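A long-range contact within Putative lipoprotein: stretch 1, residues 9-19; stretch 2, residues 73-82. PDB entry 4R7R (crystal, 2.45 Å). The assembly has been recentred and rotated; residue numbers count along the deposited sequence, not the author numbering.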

# COMPACT_ATOMS: atom_id res chain seq x y z
N TYR A 9 -12.30 -3.40 3.68
CA TYR A 9 -12.39 -3.01 5.08
C TYR A 9 -11.24 -2.12 5.55
O TYR A 9 -11.48 -1.04 6.09
CB TYR A 9 -12.45 -4.26 5.98
CG TYR A 9 -12.57 -3.95 7.46
CD1 TYR A 9 -11.44 -3.91 8.29
CD2 TYR A 9 -13.83 -3.71 8.04
CE1 TYR A 9 -11.56 -3.63 9.65
CE2 TYR A 9 -13.95 -3.43 9.41
CZ TYR A 9 -12.82 -3.39 10.19
OH TYR A 9 -12.93 -3.11 11.53
N HIS A 10 -10.00 -2.55 5.34
CA HIS A 10 -8.86 -1.86 5.94
C HIS A 10 -8.53 -0.58 5.18
O HIS A 10 -8.01 0.37 5.76
CB HIS A 10 -7.62 -2.75 6.00
CG HIS A 10 -7.68 -3.83 7.03
ND1 HIS A 10 -7.99 -3.57 8.35
CD2 HIS A 10 -7.45 -5.15 6.95
CE1 HIS A 10 -7.96 -4.70 9.03
NE2 HIS A 10 -7.63 -5.68 8.20
N THR A 11 -8.81 -0.58 3.88
CA THR A 11 -8.51 0.59 3.05
C THR A 11 -9.43 1.76 3.38
O THR A 11 -9.01 2.91 3.43
CB THR A 11 -8.64 0.26 1.55
OG1 THR A 11 -7.81 -0.88 1.26
CG2 THR A 11 -8.23 1.44 0.69
N LYS A 12 -10.70 1.45 3.63
CA LYS A 12 -11.67 2.45 4.05
C LYS A 12 -11.24 3.10 5.37
O LYS A 12 -11.36 4.32 5.54
CB LYS A 12 -13.05 1.79 4.17
CG LYS A 12 -14.06 2.55 5.01
CD LYS A 12 -15.45 1.98 4.79
CE LYS A 12 -15.77 1.92 3.30
NZ LYS A 12 -17.24 1.87 3.03
N ASN A 13 -10.70 2.30 6.29
CA ASN A 13 -10.23 2.83 7.56
C ASN A 13 -8.98 3.68 7.39
O ASN A 13 -8.86 4.73 8.02
CB ASN A 13 -9.96 1.70 8.55
CG ASN A 13 -11.25 1.14 9.12
OD1 ASN A 13 -12.29 1.79 9.07
ND2 ASN A 13 -11.18 -0.08 9.66
N LEU A 14 -8.08 3.24 6.53
CA LEU A 14 -6.88 4.01 6.28
C LEU A 14 -7.27 5.32 5.63
O LEU A 14 -6.80 6.40 6.01
CB LEU A 14 -5.90 3.24 5.40
CG LEU A 14 -4.65 4.03 5.03
CD1 LEU A 14 -3.88 4.38 6.29
CD2 LEU A 14 -3.79 3.26 4.05
N SER A 15 -8.17 5.21 4.65
CA SER A 15 -8.64 6.34 3.87
C SER A 15 -9.22 7.45 4.75
O SER A 15 -8.97 8.63 4.50
CB SER A 15 -9.67 5.88 2.84
OG SER A 15 -10.22 6.98 2.13
N GLU A 16 -9.97 7.05 5.77
CA GLU A 16 -10.50 7.99 6.76
C GLU A 16 -9.38 8.64 7.58
O GLU A 16 -9.44 9.82 7.92
CB GLU A 16 -11.50 7.30 7.69
CG GLU A 16 -11.73 8.00 9.03
CD GLU A 16 -12.55 9.29 8.91
OE1 GLU A 16 -13.29 9.42 7.91
OE2 GLU A 16 -12.45 10.16 9.80
N LEU A 17 -8.36 7.85 7.89
CA LEU A 17 -7.24 8.36 8.68
C LEU A 17 -6.31 9.29 7.88
O LEU A 17 -5.85 10.29 8.43
CB LEU A 17 -6.45 7.18 9.26
CG LEU A 17 -7.22 6.38 10.30
CD1 LEU A 17 -6.48 5.10 10.63
CD2 LEU A 17 -7.41 7.21 11.54
N VAL A 18 -6.04 8.99 6.60
CA VAL A 18 -5.15 9.83 5.78
C VAL A 18 -5.78 11.21 5.48
O VAL A 18 -5.17 12.08 4.86
CB VAL A 18 -4.78 9.12 4.45
CG1 VAL A 18 -3.63 9.83 3.73
CG2 VAL A 18 -4.36 7.69 4.71
N SER A 19 -7.01 11.40 5.97
CA SER A 19 -7.71 12.68 5.85
C SER A 19 -7.34 13.63 6.98
O SER A 19 -7.14 14.83 6.76
CB SER A 19 -9.22 12.46 5.82
OG SER A 19 -9.59 11.61 4.76
N PHE A 73 5.56 1.35 5.02
CA PHE A 73 5.06 1.65 6.37
C PHE A 73 4.49 3.04 6.41
O PHE A 73 5.22 4.03 6.28
CB PHE A 73 6.17 1.49 7.41
CG PHE A 73 6.60 0.08 7.59
CD1 PHE A 73 5.86 -0.79 8.37
CD2 PHE A 73 7.72 -0.41 6.92
CE1 PHE A 73 6.24 -2.11 8.53
CE2 PHE A 73 8.10 -1.73 7.07
CZ PHE A 73 7.36 -2.58 7.87
N ILE A 74 3.18 3.12 6.55
CA ILE A 74 2.50 4.40 6.64
C ILE A 74 2.25 4.72 8.10
O ILE A 74 1.48 4.04 8.80
CB ILE A 74 1.18 4.41 5.86
CG1 ILE A 74 1.43 4.05 4.40
CG2 ILE A 74 0.53 5.77 5.96
CD1 ILE A 74 0.17 3.78 3.63
N ASP A 75 2.95 5.74 8.57
CA ASP A 75 2.92 6.11 9.98
C ASP A 75 2.04 7.33 10.13
O ASP A 75 2.45 8.44 9.79
CB ASP A 75 4.34 6.37 10.50
CG ASP A 75 5.33 5.25 10.13
OD1 ASP A 75 5.30 4.20 10.81
OD2 ASP A 75 6.14 5.41 9.17
N LEU A 76 0.82 7.12 10.61
CA LEU A 76 -0.06 8.23 10.95
C LEU A 76 0.21 8.62 12.40
O LEU A 76 1.13 8.09 13.02
CB LEU A 76 -1.53 7.87 10.74
CG LEU A 76 -1.88 7.31 9.35
CD1 LEU A 76 -2.19 5.82 9.44
CD2 LEU A 76 -3.04 8.07 8.74
N ASN A 77 -0.59 9.54 12.93
CA ASN A 77 -0.41 10.01 14.30
C ASN A 77 -0.36 8.85 15.31
O ASN A 77 0.68 8.61 15.93
CB ASN A 77 -1.52 11.00 14.68
CG ASN A 77 -1.08 12.46 14.52
OD1 ASN A 77 -0.41 13.02 15.39
ND2 ASN A 77 -1.48 13.09 13.41
N SER A 78 -1.46 8.12 15.44
CA SER A 78 -1.53 7.02 16.40
C SER A 78 -1.35 5.66 15.73
O SER A 78 -0.66 4.79 16.25
CB SER A 78 -2.87 7.07 17.15
OG SER A 78 -3.94 7.25 16.25
N GLU A 79 -1.98 5.49 14.57
CA GLU A 79 -2.01 4.22 13.85
C GLU A 79 -0.82 4.02 12.91
O GLU A 79 -0.21 4.99 12.48
CB GLU A 79 -3.30 4.11 13.03
CG GLU A 79 -4.53 3.78 13.85
CD GLU A 79 -4.74 2.28 13.99
OE1 GLU A 79 -5.69 1.88 14.72
OE2 GLU A 79 -3.95 1.51 13.38
N LYS A 80 -0.52 2.77 12.60
CA LYS A 80 0.40 2.45 11.52
C LYS A 80 -0.24 1.42 10.56
O LYS A 80 -0.84 0.44 10.99
CB LYS A 80 1.75 1.92 12.03
CG LYS A 80 2.61 1.31 10.88
CD LYS A 80 4.12 1.31 11.13
CE LYS A 80 4.63 -0.04 11.62
NZ LYS A 80 6.12 -0.03 11.80
N TYR A 81 -0.11 1.67 9.26
CA TYR A 81 -0.60 0.70 8.30
C TYR A 81 0.54 0.20 7.42
O TYR A 81 1.60 0.83 7.30
CB TYR A 81 -1.73 1.32 7.45
CG TYR A 81 -3.11 1.26 8.10
CD1 TYR A 81 -3.38 1.96 9.27
CD2 TYR A 81 -4.14 0.51 7.54
CE1 TYR A 81 -4.62 1.91 9.86
CE2 TYR A 81 -5.39 0.46 8.12
CZ TYR A 81 -5.63 1.15 9.28
OH TYR A 81 -6.88 1.10 9.87
N VAL A 82 0.32 -0.96 6.82
CA VAL A 82 1.34 -1.60 6.01
C VAL A 82 0.76 -1.88 4.64
O VAL A 82 -0.38 -2.32 4.52
CB VAL A 82 1.84 -2.91 6.68
CG1 VAL A 82 2.76 -3.66 5.77
CG2 VAL A 82 2.54 -2.60 8.00
O HOH W 1 -8.46 -1.36 9.78

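The contact sets one helix, residues 9-17, against a β-hairpin whose strands run through 73-75 and 80-82. The hairpin is identified by its backbone pairing: Ile 74 N donates to Tyr 81 O and Tyr 81 N to Ile 74 O, both at 2.9 Å, while a weak bond from Leu 76 N to Glu 79 O (3.0 Å) lies nearer the turn. The helix axis passes 10.3 Å from that of strand 80-82 at its closest, and their N-to-C directions differ by 135°. At this spacing the backbones stay apart: the nearest CA pairs, Leu 14 with Tyr 81 and Val 18 with Leu 76, are each separated by 7.4 Å. No direct hydrogen bond crosses the interface; the 381 Å² buried comes mainly from side-chain packing, and a water adds a polar bridge.

Tyr 81 has the largest share, 96 Å². Its CA-to-CB bond points toward the helix, and with chi1 at -84° (m) the ring extends across the helix, toward His 10 and Asn 13. Leu 14 lies over one ring face: its CD1 is 4.0 Å from the centroid of the Tyr 81 ring and 24° off the ring normal, the geometry of a CH-pi contact, with Leu 14 CD1 3.7 Å from Tyr 81 CG. Leu 17 CD1 approaches obliquely, 3.8 Å from Tyr 81 CE1. Near the phenol end, the backbone His 10 O comes within 3.5 Å of Tyr 81 CE2; this carbonyl also accepts the helical bond from Leu 14 N (3.0 Å).

Leu 14 contributes 71 Å² although its CA-to-CB bond points sideways. Its t, p rotamer (chi1 176°, chi2 62°) spreads the methyls over the hairpin: Leu 14 CD1 also lies 3.9 Å from Leu 76 CD1, while Leu 14 CD2 meets Ile 74 CD1 at 4.0 Å. These are dispersion contacts between apolar groups. Together with the Tyr 81 ring contact, they connect Leu 14 to both strands and to the residue just after the first.

Leu 17, covering 60 Å², extends the apolar patch toward the turn. Leu 17 CB rests 3.6 Å from Leu 76 CD2, and Leu 17 CD1 lies 4.0 Å from Glu 79 CG, an approach to the aliphatic part of that acidic side chain. Val 18 adds a looser contact, Val 18 CG2 to Leu 76 CD2 at 4.3 Å.

The polar link forms around the tyrosine hydroxyl. Water 1 is hydrogen-bonded to Tyr 81 OH (2.9 Å), to His 10 ND1 (2.7 Å) and to Asn 13 ND2 (3.0 Å), accepting from the amide. It thus joins two side chains one helical turn apart to the strand, giving the hydroxyl a polar partner beside the apolar packing.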